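Long-range contacts in nitrogenase molybdenum-iron protein beta chain (Clostridium pasteurianum, PDB 4WN9), which forms, with the alpha chain, the nitrogenase molybdenum-iron protein that reduces dinitrogen to ammonia, sharing an [8Fe-7S] cluster with that chain: residues B[58-63]-B[206-211]; B[192-197]-B[279-284]; B[266-271]-B[423-428]; B[322-327]-B[348-353]; B[327-332]-B[355-360]. All coordinates share one frame; numbering follows the deposited sequence. Where two conformers were deposited one is given.

Contact 1 (B[58-63]-B[206-211]). With FE (Fe (III) ion), chain M; PRO (proline), chain K.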
# COMPACT_ATOMS: atom_id res chain seq x y z
N ARG B 58 9.48 -2.62 18.76
CA ARG B 58 9.69 -2.10 17.40
C ARG B 58 8.68 -2.61 16.37
O ARG B 58 8.31 -1.89 15.45
CB ARG B 58 11.08 -2.46 16.95
CG ARG B 58 12.18 -1.69 17.67
CD ARG B 58 13.55 -2.18 17.26
NE ARG B 58 14.56 -1.28 17.79
CZ ARG B 58 15.82 -1.60 18.00
NH1 ARG B 58 16.26 -2.82 17.71
NH2 ARG B 58 16.64 -0.70 18.52
N HIS B 59 8.21 -3.85 16.55
CA HIS B 59 7.22 -4.43 15.65
C HIS B 59 5.83 -3.83 15.90
O HIS B 59 5.17 -3.35 14.98
CB HIS B 59 7.22 -5.97 15.80
CG HIS B 59 6.13 -6.67 15.04
ND1 HIS B 59 6.36 -7.34 13.86
CD2 HIS B 59 4.80 -6.78 15.29
CE1 HIS B 59 5.22 -7.83 13.41
NE2 HIS B 59 4.26 -7.52 14.27
N PHE B 60 5.39 -3.83 17.17
CA PHE B 60 4.04 -3.47 17.49
C PHE B 60 3.81 -1.98 17.81
O PHE B 60 2.68 -1.52 17.81
CB PHE B 60 3.58 -4.30 18.68
CG PHE B 60 3.35 -5.72 18.35
CD1 PHE B 60 2.23 -6.10 17.66
CD2 PHE B 60 4.27 -6.68 18.71
CE1 PHE B 60 2.01 -7.42 17.34
CE2 PHE B 60 4.05 -8.00 18.41
CZ PHE B 60 2.92 -8.36 17.71
N LYS B 61 4.89 -1.25 18.07
CA LYS B 61 4.80 0.10 18.56
C LYS B 61 3.94 0.08 19.84
O LYS B 61 2.98 0.82 19.98
CB LYS B 61 4.23 1.05 17.50
CG LYS B 61 4.85 1.01 16.12
CD LYS B 61 6.38 0.99 16.12
CE LYS B 61 6.95 1.33 14.73
NZ LYS B 61 8.39 0.89 14.68
N GLU B 62 4.31 -0.80 20.76
CA GLU B 62 3.59 -1.04 22.00
C GLU B 62 4.62 -1.36 23.06
O GLU B 62 5.68 -1.91 22.77
CB GLU B 62 2.62 -2.23 21.87
CG GLU B 62 1.32 -1.96 21.14
CD GLU B 62 0.42 -1.00 21.87
OE1 GLU B 62 -0.17 -1.43 22.87
OE2 GLU B 62 0.27 0.16 21.42
N PRO B 63 4.31 -1.04 24.32
CA PRO B 63 5.16 -1.61 25.34
C PRO B 63 5.26 -3.11 25.22
O PRO B 63 4.37 -3.76 24.63
CB PRO B 63 4.43 -1.22 26.65
CG PRO B 63 3.57 -0.06 26.27
CD PRO B 63 3.11 -0.40 24.89
N GLY B 206 -5.30 -7.85 22.54
CA GLY B 206 -5.56 -7.03 23.69
C GLY B 206 -4.35 -6.87 24.58
O GLY B 206 -4.46 -6.34 25.70
N VAL B 207 -3.20 -7.32 24.10
CA VAL B 207 -1.97 -7.21 24.86
C VAL B 207 -0.90 -6.45 24.06
O VAL B 207 -0.32 -5.51 24.57
CB VAL B 207 -1.38 -8.58 25.23
CG1 VAL B 207 -0.12 -8.40 26.04
CG2 VAL B 207 -2.38 -9.44 25.99
N LEU B 208 -0.64 -6.89 22.84
CA LEU B 208 0.37 -6.23 21.97
C LEU B 208 -0.26 -5.39 20.85
O LEU B 208 0.42 -4.97 19.89
CB LEU B 208 1.33 -7.28 21.39
CG LEU B 208 2.41 -7.73 22.37
CD1 LEU B 208 3.22 -8.94 21.87
CD2 LEU B 208 3.32 -6.55 22.65
N ASP B 209 -1.57 -5.12 20.97
CA ASP B 209 -2.30 -4.35 19.95
C ASP B 209 -3.35 -3.45 20.56
O ASP B 209 -4.38 -3.13 19.92
CB ASP B 209 -2.91 -5.26 18.89
CG ASP B 209 -3.99 -6.16 19.43
OD1 ASP B 209 -4.17 -6.26 20.67
OD2 ASP B 209 -4.65 -6.79 18.59
N GLY B 210 -3.02 -2.97 21.75
CA GLY B 210 -3.96 -2.32 22.62
C GLY B 210 -4.16 -0.84 22.46
O GLY B 210 -3.40 -0.17 21.76
N PRO B 211 -5.23 -0.31 23.09
CA PRO B 211 -5.59 1.08 22.97
C PRO B 211 -4.69 1.95 23.81
O PRO B 211 -4.04 1.44 24.70
CB PRO B 211 -7.05 1.12 23.47
CG PRO B 211 -7.14 -0.04 24.42
CD PRO B 211 -6.22 -1.10 23.85
FE FE M . 1.07 1.58 19.97
N PRO K . 3.92 -11.00 15.17
CA PRO K . 4.05 -12.00 14.15
C PRO K . 3.00 -11.97 13.05
O PRO K . 2.35 -10.95 12.77
CB PRO K . 4.01 -13.29 14.96
CG PRO K . 4.58 -12.91 16.30
CD PRO K . 4.64 -11.42 16.38
OXT PRO K . 2.84 -12.98 12.41
O HOH W 1 0.57 0.14 18.54
O HOH W 2 -0.39 -2.79 24.87
O HOH W 3 2.39 -5.35 25.95
O HOH W 4 1.49 2.94 21.49

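Contact 2 (B[192-197]-B[279-284])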
# COMPACT_ATOMS: atom_id res chain seq x y z
N GLU B 192 -16.29 -17.97 16.78
CA GLU B 192 -17.49 -17.30 17.26
C GLU B 192 -18.57 -17.17 16.20
O GLU B 192 -19.76 -17.18 16.51
CB GLU B 192 -17.13 -15.94 17.83
CG GLU B 192 -16.35 -16.08 19.13
CD GLU B 192 -15.69 -14.80 19.56
OE1 GLU B 192 -16.08 -13.74 19.06
OE2 GLU B 192 -14.79 -14.85 20.43
N ALA B 193 -18.17 -17.09 14.93
CA ALA B 193 -19.12 -17.12 13.83
C ALA B 193 -19.68 -18.53 13.61
O ALA B 193 -20.85 -18.69 13.27
CB ALA B 193 -18.47 -16.60 12.56
N MET B 194 -18.83 -19.54 13.76
CA MET B 194 -19.25 -20.92 13.63
C MET B 194 -20.10 -21.32 14.83
O MET B 194 -20.72 -22.38 14.83
CB MET B 194 -18.04 -21.85 13.56
CG MET B 194 -17.26 -21.80 12.26
SD MET B 194 -18.10 -22.62 10.91
CE MET B 194 -17.76 -24.36 11.22
N ASP B 195 -20.12 -20.45 15.85
CA ASP B 195 -20.83 -20.67 17.12
C ASP B 195 -20.24 -21.84 17.88
O ASP B 195 -20.97 -22.69 18.41
CB ASP B 195 -22.33 -20.90 16.90
CG ASP B 195 -23.10 -21.01 18.21
OD1 ASP B 195 -23.00 -20.11 19.06
OD2 ASP B 195 -23.83 -22.02 18.37
N ILE B 196 -18.92 -21.87 17.94
CA ILE B 196 -18.19 -22.94 18.59
C ILE B 196 -17.43 -22.38 19.78
O ILE B 196 -16.67 -21.41 19.64
CB ILE B 196 -17.22 -23.59 17.61
CG1 ILE B 196 -18.00 -24.27 16.49
CG2 ILE B 196 -16.33 -24.57 18.36
CD1 ILE B 196 -17.16 -25.09 15.55
N PRO B 197 -17.65 -22.98 20.97
CA PRO B 197 -16.94 -22.54 22.16
C PRO B 197 -15.49 -23.04 22.17
O PRO B 197 -15.20 -24.14 21.69
CB PRO B 197 -17.77 -23.13 23.32
CG PRO B 197 -19.07 -23.55 22.72
CD PRO B 197 -18.76 -23.90 21.30
N ALA B 279 -12.45 -28.54 9.66
CA ALA B 279 -12.10 -29.24 10.89
C ALA B 279 -13.09 -28.89 11.96
O ALA B 279 -13.58 -29.75 12.68
CB ALA B 279 -10.70 -28.89 11.35
N LEU B 280 -13.39 -27.60 12.05
CA LEU B 280 -14.32 -27.06 13.01
C LEU B 280 -15.71 -27.65 12.80
O LEU B 280 -16.38 -28.02 13.76
CB LEU B 280 -14.40 -25.56 12.85
CG LEU B 280 -13.65 -24.69 13.84
CD1 LEU B 280 -12.21 -25.14 13.92
CD2 LEU B 280 -13.75 -23.22 13.45
N SER B 281 -16.15 -27.70 11.55
CA SER B 281 -17.48 -28.19 11.25
C SER B 281 -17.61 -29.65 11.61
O SER B 281 -18.52 -30.05 12.32
CB SER B 281 -17.79 -28.01 9.78
OG SER B 281 -19.14 -28.28 9.54
N GLU B 282 -16.66 -30.44 11.13
CA GLU B 282 -16.59 -31.87 11.40
C GLU B 282 -16.46 -32.21 12.88
O GLU B 282 -17.06 -33.17 13.34
CB GLU B 282 -15.41 -32.46 10.64
CG GLU B 282 -15.59 -32.38 9.14
CD GLU B 282 -14.39 -32.90 8.38
OE1 GLU B 282 -14.46 -32.96 7.15
OE2 GLU B 282 -13.38 -33.25 9.03
N ALA B 283 -15.67 -31.44 13.61
CA ALA B 283 -15.46 -31.70 15.03
C ALA B 283 -16.74 -31.49 15.82
O ALA B 283 -16.95 -32.15 16.83
CB ALA B 283 -14.36 -30.81 15.58
N THR B 284 -17.58 -30.57 15.38
CA THR B 284 -18.77 -30.18 16.13
C THR B 284 -20.07 -30.50 15.41
O THR B 284 -21.13 -30.30 15.96
CB THR B 284 -18.77 -28.66 16.38
OG1 THR B 284 -18.66 -27.97 15.12
CG2 THR B 284 -17.64 -28.25 17.29

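Contact 3 (B[266-271]-B[423-428]). With PRO (proline), chain K.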
# COMPACT_ATOMS: atom_id res chain seq x y z
N THR B 266 -1.26 -23.36 9.40
CA THR B 266 -1.64 -22.00 9.67
C THR B 266 -2.65 -21.66 8.58
O THR B 266 -2.40 -21.92 7.42
CB THR B 266 -0.39 -21.10 9.57
OG1 THR B 266 0.60 -21.56 10.51
CG2 THR B 266 -0.74 -19.66 9.83
N PRO B 267 -3.82 -21.12 8.94
CA PRO B 267 -4.80 -20.96 7.88
C PRO B 267 -4.57 -19.70 7.02
O PRO B 267 -5.14 -18.68 7.28
CB PRO B 267 -6.11 -20.88 8.66
CG PRO B 267 -5.73 -20.25 9.95
CD PRO B 267 -4.41 -20.89 10.27
N ILE B 268 -3.76 -19.82 5.98
CA ILE B 268 -3.51 -18.71 5.07
C ILE B 268 -3.80 -19.20 3.68
O ILE B 268 -3.27 -20.23 3.24
CB ILE B 268 -2.05 -18.23 5.14
CG1 ILE B 268 -1.79 -17.57 6.49
CG2 ILE B 268 -1.73 -17.29 3.99
CD1 ILE B 268 -0.32 -17.41 6.81
N GLY B 269 -4.64 -18.46 2.98
CA GLY B 269 -5.01 -18.86 1.65
C GLY B 269 -6.29 -19.68 1.62
O GLY B 269 -6.99 -19.79 2.61
N VAL B 270 -6.58 -20.25 0.46
CA VAL B 270 -7.84 -20.93 0.24
C VAL B 270 -7.85 -22.31 0.91
O VAL B 270 -8.65 -22.54 1.80
CB VAL B 270 -8.10 -21.12 -1.28
CG1 VAL B 270 -9.36 -21.92 -1.52
CG2 VAL B 270 -8.16 -19.76 -1.99
N SER B 271 -7.00 -23.23 0.48
CA SER B 271 -7.07 -24.61 1.00
C SER B 271 -6.82 -24.66 2.50
O SER B 271 -7.51 -25.37 3.23
CB SER B 271 -6.13 -25.56 0.22
OG SER B 271 -4.75 -25.18 0.27
N PRO B 423 -5.21 -8.95 9.74
CA PRO B 423 -4.88 -10.35 9.71
C PRO B 423 -4.30 -10.77 8.36
O PRO B 423 -4.63 -10.18 7.32
CB PRO B 423 -6.22 -11.03 9.95
CG PRO B 423 -7.20 -10.11 9.28
CD PRO B 423 -6.65 -8.72 9.52
N LYS B 424 -3.45 -11.79 8.37
CA LYS B 424 -3.09 -12.52 7.15
C LYS B 424 -3.84 -13.85 7.06
O LYS B 424 -3.86 -14.46 6.01
CB LYS B 424 -1.58 -12.80 7.11
CG LYS B 424 -1.02 -13.48 8.34
CD LYS B 424 0.48 -13.68 8.21
CE LYS B 424 1.14 -13.98 9.54
NZ LYS B 424 1.00 -12.86 10.48
N VAL B 425 -4.44 -14.30 8.16
CA VAL B 425 -5.15 -15.57 8.16
C VAL B 425 -6.61 -15.42 7.77
O VAL B 425 -7.19 -14.33 7.83
CB VAL B 425 -5.05 -16.27 9.53
CG1 VAL B 425 -3.60 -16.54 9.86
CG2 VAL B 425 -5.76 -15.45 10.62
N GLY B 426 -7.22 -16.53 7.37
CA GLY B 426 -8.64 -16.55 7.07
C GLY B 426 -8.95 -16.10 5.66
O GLY B 426 -8.05 -15.76 4.89
N TYR B 427 -10.23 -16.12 5.29
CA TYR B 427 -10.60 -15.56 4.02
C TYR B 427 -10.37 -14.05 4.01
O TYR B 427 -9.94 -13.49 3.00
CB TYR B 427 -12.03 -15.94 3.68
CG TYR B 427 -12.26 -17.43 3.70
CD1 TYR B 427 -11.57 -18.27 2.85
CD2 TYR B 427 -13.17 -18.01 4.58
CE1 TYR B 427 -11.77 -19.65 2.86
CE2 TYR B 427 -13.38 -19.39 4.60
CZ TYR B 427 -12.70 -20.20 3.74
OH TYR B 427 -12.91 -21.56 3.77
N LYS B 428 -10.60 -13.40 5.14
CA LYS B 428 -10.41 -11.96 5.28
C LYS B 428 -8.96 -11.54 5.13
O LYS B 428 -8.68 -10.57 4.43
CB LYS B 428 -10.89 -11.46 6.63
CG LYS B 428 -12.33 -11.07 6.65
CD LYS B 428 -12.66 -10.31 7.93
CE LYS B 428 -13.93 -9.51 7.74
NZ LYS B 428 -14.86 -10.19 6.79
N PRO K . 3.92 -11.00 15.17
CA PRO K . 4.05 -12.00 14.15
C PRO K . 3.00 -11.97 13.05
O PRO K . 2.35 -10.95 12.77
CB PRO K . 4.01 -13.29 14.96
CG PRO K . 4.58 -12.91 16.30
CD PRO K . 4.64 -11.42 16.38
OXT PRO K . 2.84 -12.98 12.41
O HOH W 5 -5.25 -16.06 4.52

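Contact 4 (B[322-327]-B[348-353])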
# COMPACT_ATOMS: atom_id res chain seq x y z
N ASP B 322 5.78 -22.35 9.50
CA ASP B 322 4.33 -22.57 9.44
C ASP B 322 3.67 -21.59 8.47
O ASP B 322 2.85 -21.99 7.63
CB ASP B 322 3.68 -22.40 10.80
CG ASP B 322 4.16 -23.41 11.84
OD1 ASP B 322 4.47 -24.58 11.49
OD2 ASP B 322 4.20 -23.01 13.02
N GLU B 323 4.02 -20.31 8.62
CA GLU B 323 3.43 -19.24 7.83
C GLU B 323 3.85 -19.32 6.34
O GLU B 323 3.04 -19.13 5.45
CB GLU B 323 3.81 -17.89 8.46
CG GLU B 323 3.07 -17.56 9.75
CD GLU B 323 3.43 -18.44 10.96
OE1 GLU B 323 4.62 -18.80 11.17
OE2 GLU B 323 2.50 -18.79 11.71
N ILE B 324 5.11 -19.64 6.09
CA ILE B 324 5.63 -19.64 4.73
C ILE B 324 5.15 -20.88 3.96
O ILE B 324 5.03 -20.83 2.73
CB ILE B 324 7.17 -19.58 4.73
CG1 ILE B 324 7.67 -18.23 5.29
CG2 ILE B 324 7.71 -19.87 3.36
CD1 ILE B 324 7.39 -17.02 4.44
N ILE B 325 4.90 -21.97 4.67
CA ILE B 325 4.36 -23.18 4.04
C ILE B 325 2.96 -22.86 3.48
O ILE B 325 2.67 -23.15 2.33
CB ILE B 325 4.30 -24.37 5.01
CG1 ILE B 325 5.69 -24.96 5.21
CG2 ILE B 325 3.34 -25.43 4.48
CD1 ILE B 325 5.81 -25.75 6.48
N ALA B 326 2.12 -22.27 4.31
CA ALA B 326 0.79 -21.89 3.90
C ALA B 326 0.80 -20.79 2.86
O ALA B 326 0.03 -20.85 1.90
CB ALA B 326 -0.05 -21.45 5.09
N LEU B 327 1.62 -19.75 3.07
CA LEU B 327 1.66 -18.65 2.11
C LEU B 327 2.16 -19.15 0.77
O LEU B 327 1.66 -18.74 -0.28
CB LEU B 327 2.50 -17.47 2.64
CG LEU B 327 2.68 -16.33 1.63
CD1 LEU B 327 1.33 -15.77 1.27
CD2 LEU B 327 3.59 -15.25 2.18
N MET B 348 12.82 -30.76 9.06
CA MET B 348 12.58 -31.44 7.78
C MET B 348 11.21 -31.12 7.15
O MET B 348 11.06 -31.14 5.93
CB MET B 348 12.73 -32.97 7.95
CG MET B 348 11.77 -33.60 8.95
SD MET B 348 11.71 -35.40 8.87
CE MET B 348 10.06 -35.69 9.52
N LYS B 349 10.20 -30.85 7.97
CA LYS B 349 8.85 -30.65 7.47
C LYS B 349 8.72 -29.56 6.39
O LYS B 349 8.09 -29.79 5.36
CB LYS B 349 7.91 -30.34 8.62
CG LYS B 349 6.56 -29.82 8.17
CD LYS B 349 5.51 -30.00 9.26
CE LYS B 349 4.76 -31.31 9.08
NZ LYS B 349 3.90 -31.28 7.86
N PHE B 350 9.32 -28.39 6.61
CA PHE B 350 9.35 -27.33 5.60
C PHE B 350 9.81 -27.91 4.27
O PHE B 350 9.15 -27.74 3.23
CB PHE B 350 10.32 -26.23 6.02
CG PHE B 350 10.30 -24.99 5.15
CD1 PHE B 350 9.41 -23.96 5.41
CD2 PHE B 350 11.21 -24.83 4.10
CE1 PHE B 350 9.40 -22.80 4.64
CE2 PHE B 350 11.21 -23.69 3.34
CZ PHE B 350 10.31 -22.66 3.61
N GLN B 351 10.95 -28.58 4.29
CA GLN B 351 11.50 -29.17 3.08
C GLN B 351 10.47 -30.04 2.36
O GLN B 351 10.21 -29.84 1.18
CB GLN B 351 12.72 -30.02 3.41
CG GLN B 351 13.42 -30.59 2.19
CD GLN B 351 14.28 -29.56 1.50
OE1 GLN B 351 15.13 -28.93 2.12
NE2 GLN B 351 14.07 -29.39 0.20
N LYS B 352 9.89 -30.99 3.08
CA LYS B 352 8.94 -31.93 2.50
C LYS B 352 7.69 -31.24 1.98
O LYS B 352 7.34 -31.43 0.82
CB LYS B 352 8.55 -33.00 3.51
CG LYS B 352 9.63 -34.06 3.75
CD LYS B 352 9.50 -34.68 5.13
CE LYS B 352 10.40 -35.90 5.28
NZ LYS B 352 11.83 -35.56 5.47
N GLU B 353 7.03 -30.45 2.83
CA GLU B 353 5.82 -29.74 2.43
C GLU B 353 6.02 -28.84 1.19
O GLU B 353 5.25 -28.90 0.23
CB GLU B 353 5.26 -28.94 3.60
CG GLU B 353 4.78 -29.79 4.77
CD GLU B 353 3.75 -30.82 4.35
OE1 GLU B 353 3.18 -30.66 3.25
OE2 GLU B 353 3.52 -31.80 5.09

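Contact 5 (B[327-332]-B[355-360])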
# COMPACT_ATOMS: atom_id res chain seq x y z
N LEU B 327 1.62 -19.75 3.07
CA LEU B 327 1.66 -18.65 2.11
C LEU B 327 2.16 -19.15 0.77
O LEU B 327 1.66 -18.74 -0.28
CB LEU B 327 2.50 -17.47 2.64
CG LEU B 327 2.68 -16.33 1.63
CD1 LEU B 327 1.33 -15.77 1.27
CD2 LEU B 327 3.59 -15.25 2.18
N SER B 328 3.11 -20.08 0.78
CA SER B 328 3.57 -20.70 -0.46
C SER B 328 2.44 -21.43 -1.18
O SER B 328 2.32 -21.35 -2.39
CB SER B 328 4.71 -21.68 -0.20
OG SER B 328 5.86 -20.98 0.24
N LYS B 329 1.60 -22.13 -0.44
CA LYS B 329 0.47 -22.81 -1.05
C LYS B 329 -0.50 -21.79 -1.66
O LYS B 329 -0.99 -21.96 -2.77
CB LYS B 329 -0.25 -23.68 -0.04
CG LYS B 329 -1.38 -24.51 -0.62
CD LYS B 329 -0.98 -25.15 -1.93
CE LYS B 329 -2.18 -25.82 -2.60
NZ LYS B 329 -2.82 -26.80 -1.70
N PHE B 330 -0.75 -20.70 -0.94
CA PHE B 330 -1.59 -19.63 -1.46
C PHE B 330 -1.05 -19.02 -2.74
O PHE B 330 -1.81 -18.72 -3.67
CB PHE B 330 -1.75 -18.57 -0.39
CG PHE B 330 -2.77 -17.51 -0.70
CD1 PHE B 330 -3.91 -17.80 -1.46
CD2 PHE B 330 -2.61 -16.23 -0.18
CE1 PHE B 330 -4.86 -16.84 -1.70
CE2 PHE B 330 -3.59 -15.26 -0.40
CZ PHE B 330 -4.70 -15.56 -1.17
N ILE B 331 0.25 -18.81 -2.77
CA ILE B 331 0.91 -18.31 -3.96
C ILE B 331 0.55 -19.21 -5.15
O ILE B 331 0.16 -18.75 -6.21
CB ILE B 331 2.44 -18.19 -3.72
CG1 ILE B 331 2.73 -17.03 -2.78
CG2 ILE B 331 3.24 -18.03 -5.01
CD1 ILE B 331 2.31 -15.69 -3.34
N ILE B 332 0.67 -20.52 -4.96
CA ILE B 332 0.35 -21.47 -6.04
C ILE B 332 -1.12 -21.41 -6.40
O ILE B 332 -1.49 -21.45 -7.56
CB ILE B 332 0.72 -22.91 -5.63
CG1 ILE B 332 2.24 -23.04 -5.56
CG2 ILE B 332 0.11 -23.92 -6.62
CD1 ILE B 332 2.73 -24.34 -4.94
N ASP B 355 8.51 -28.86 -1.10
CA ASP B 355 8.86 -29.72 -2.24
C ASP B 355 7.61 -30.37 -2.83
O ASP B 355 7.43 -30.41 -4.05
CB ASP B 355 9.85 -30.80 -1.81
CG ASP B 355 11.26 -30.30 -1.76
OD1 ASP B 355 11.57 -29.30 -2.43
OD2 ASP B 355 12.09 -30.93 -1.05
N ALA B 356 6.75 -30.85 -1.95
CA ALA B 356 5.58 -31.62 -2.35
C ALA B 356 4.56 -30.77 -3.10
O ALA B 356 4.03 -31.20 -4.11
CB ALA B 356 4.93 -32.24 -1.13
N MET B 357 4.28 -29.56 -2.60
CA MET B 357 3.29 -28.70 -3.25
C MET B 357 3.81 -28.19 -4.60
O MET B 357 3.04 -28.05 -5.54
CB MET B 357 2.88 -27.53 -2.33
CG MET B 357 3.95 -26.47 -2.15
SD MET B 357 3.40 -25.05 -1.17
CE MET B 357 2.80 -25.80 0.31
N LEU B 358 5.11 -27.91 -4.68
CA LEU B 358 5.74 -27.57 -5.96
C LEU B 358 5.62 -28.74 -6.95
O LEU B 358 5.24 -28.55 -8.11
CB LEU B 358 7.21 -27.22 -5.78
CG LEU B 358 7.57 -25.95 -4.97
CD1 LEU B 358 9.06 -25.85 -4.70
CD2 LEU B 358 7.10 -24.68 -5.68
N ALA B 359 5.96 -29.95 -6.51
CA ALA B 359 5.87 -31.14 -7.38
C ALA B 359 4.45 -31.32 -7.87
O ALA B 359 4.24 -31.61 -9.05
CB ALA B 359 6.33 -32.40 -6.64
N GLU B 360 3.47 -31.13 -6.98
CA GLU B 360 2.08 -31.33 -7.37
C GLU B 360 1.63 -30.31 -8.40
O GLU B 360 0.85 -30.64 -9.30
CB GLU B 360 1.13 -31.32 -6.17
CG GLU B 360 -0.26 -30.84 -6.59
CD GLU B 360 -1.40 -31.47 -5.81
OE1 GLU B 360 -2.17 -30.71 -5.19
OE2 GLU B 360 -1.54 -32.71 -5.84

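Contact 1 (B[58-63]-B[206-211])
Glu62 and Leu208 bring the two backbones nearest, 6.1 Å between their CA atoms, where helix 46-60 has just ended: Lys61 takes positive phi (55°) and ends the helical course, and the CB of Glu62 points toward loop 206-211. The Phe60 ring is sandwiched. Leu208 CB sits 3.8 Å from the centroid of the Phe60 ring, 4° off the normal, a CH-pi contact, while His59 CD2 covers the opposite face, a place for a flat ring with two apolar faces. Leu208 CD2 reaches on to Pro63 O at 3.6 Å. Glu62 folds back at chi2 (-66°), so that OE2 binds the iron(III) ion at 2.2 Å, whereas OE1 forms a salt bridge with a basic side chain of another protein's chain and takes a weak bond from Gly210 N. Lys61 O at 2.0 Å, waters 1 and 4, and Asp301 and Asp305 of a second copy of this protein complete the iron site. This is a six-ligand, all-oxygen mononuclear metal site at a subunit interface.

Contact 2 (B[192-197]-B[279-284])
This is an apolar contact between the ends of two helices in the domain built on the parallel sheet 198-200, 172-175, 237-241, 261-264, an open alpha/beta arrangement of Rossmann type. Helix 181-194 stops in a Schellman motif with Asp195, at positive phi, as its C-prime residue; the reversal at Asp195 lets Ile196, after the turn, point to the same helix, 270-284, as Met194 before it. Met194 is bent at chi2 and chi3, which curls its methyl group onto the helix: CE lies 3.9 Å from Leu280 CB and 3.7 Å from Ser281 N. Such a flexible thioether can follow the uneven helix surface. Ile196, a slim branched chain also packed on Ile172, reaches the same Leu280 CB with CD1, 3.9 Å away. It meets Thr284 tip to tip, Ile196 CD1 lying 3.3 Å from Thr284 OG1. Thr284 spends its hydroxyl on its own helix, with chi1 at 55°. Leu280 O accepts Thr284 OG1 at 2.7 Å and Thr284 N at 3.3 Å, from opposite faces of its carbonyl plane.

Contact 3 (B[266-271]-B[423-428])
Lys424 crosses Ile268 where the loops leading into helices 270-284 and 426-448 meet, a junction between the Rossmann-type domain of strand 261-264 and the last helix, with Gly269 as N-cap residue of the former helix. From CB the lysine starts between its backbone N and carbonyl carbon (chi1 53°), then runs extended until chi4. Its CD passes 4.1 Å from Ile268 CD1, so the apolar part of the chain is lined by a branched aliphatic. Beyond, CE approaches the bound proline, and NZ donates to its OXT at 2.7 Å; NZ also forms a salt bridge with Asp183. An aliphatic chain of this length can lie on Ile268 and still carry an ammonium group to the proline carboxylate. Next along the chain, Val425 lays its CB beside Pro267 CG at 4.1 Å, the two side chains pointing the same way, and its CG1 meets Ile268 CG1 at about a right angle. Pro267, the centre of an inverse gamma turn, has its carbonyl directed at Gly426 N. Gly426 has backbone angles (phi 84°) that come easily to a residue lacking a side chain. Its N reaches Pro267 O at 3.0 Å, almost straight on the carbonyl, and Val425 CA adds a CH...O contact to the same oxygen. Water 5 completes the link, accepting from Gly269 N at 2.9 Å while donating to Lys424 O at 2.6 Å and Gly426 O at 2.8 Å.

Contact 4 (B[322-327]-B[348-353])
The ring of Phe350 meets helix 321-333 at its edge: Ile324 CB lies in the ring plane, and Ile324 CG2 touches CE1 at 3.6 Å. Ile325 CG1 approaches CD1 obliquely at 3.9 Å, the two side chains running alongside in opposite senses. With CG anti to the backbone N (chi1 -172°), the ring is carried across to the neighbouring helix, where it also packs on Val341 and Val368 of the sheet below. A broad aromatic therefore serves both helix and sheet, and the beta-branched isoleucines offer methyl groups close to their backbone, at the ring's rim. Farther from the sheet, Ile325 CG2 meets Glu353 CB at 4.1 Å. The carboxylate of Glu353 bends away: OE2 forms a salt bridge with Lys349 NZ (2.8 Å) within the same helix, and OE1 another with Arg265. The short helix axes run 3° from parallel and 10.3 Å apart. Parallel neighbours on one face of a parallel sheet, with strand 337-343 between them in sequence, typify a Rossmann-type alpha/beta domain.

Contact 5 (B[327-332]-B[355-360])
Met357 lies across the backbone of helix 321-333, at residues 327-332, its sulfur 3.5 Å from Lys329 N and 3.7 Å from Ser328 CB. The side chain leaves its helix with CG tucked over its own backbone (chi1 72°), extends through chi2, and bends at chi3. That last turn sets CE against Lys329 CB, also at 3.7 Å. An unbranched thioether suits the place, for it is thin enough to lie close to a helix backbone and flexible enough to turn along it. Farther along the same helix Ile332 slants over the base of the methionine, with CD1 3.7 Å from Met357 CG and, more distantly, 4.4 Å from Leu358 CD2. The small Ser328 leaves room for the sulfur, and its OG is bonded back to Ile324 O within the same helix, which lets a hydroxyl sit in apolar surroundings. These are consecutive helices of a beta-alpha-beta-alpha run: strand 314-318, helix 321-333, strand 337-343, helix 348-360. Their local axes are 10.4 Å apart and 8° from parallel, and Pro338 of the intervening strand packs against both Ile332 and Leu358. Lys329 contributes its aliphatic base to the methionine, whereas its ammonium group, NZ, is hydrogen-bonded to Ser271 OG.

In the fold
From the N terminus, contact 1 opens at the end of helix 46-60 and closes after strand 198-200, joining the domain of the first parallel sheet (38-43, 99-104) to that of the second (172-175, 198-200). Before it closes, contact 2 has opened at 192-197, so the two cross. Contact 2 ends on helix 270-284, whose start has already opened contact 3; these two also cross. Contact 3 spans the longest loop, to helix 426-448, and encloses contacts 4 and 5. Those two alternate along helices 321-333 and 348-360 and share Leu327. Contact 3 touches both, Thr266 on Asp322 and Gly269 on Phe330, tying the second sheet's domain to the third's. Contacts 1 and 3 both reach the bound proline.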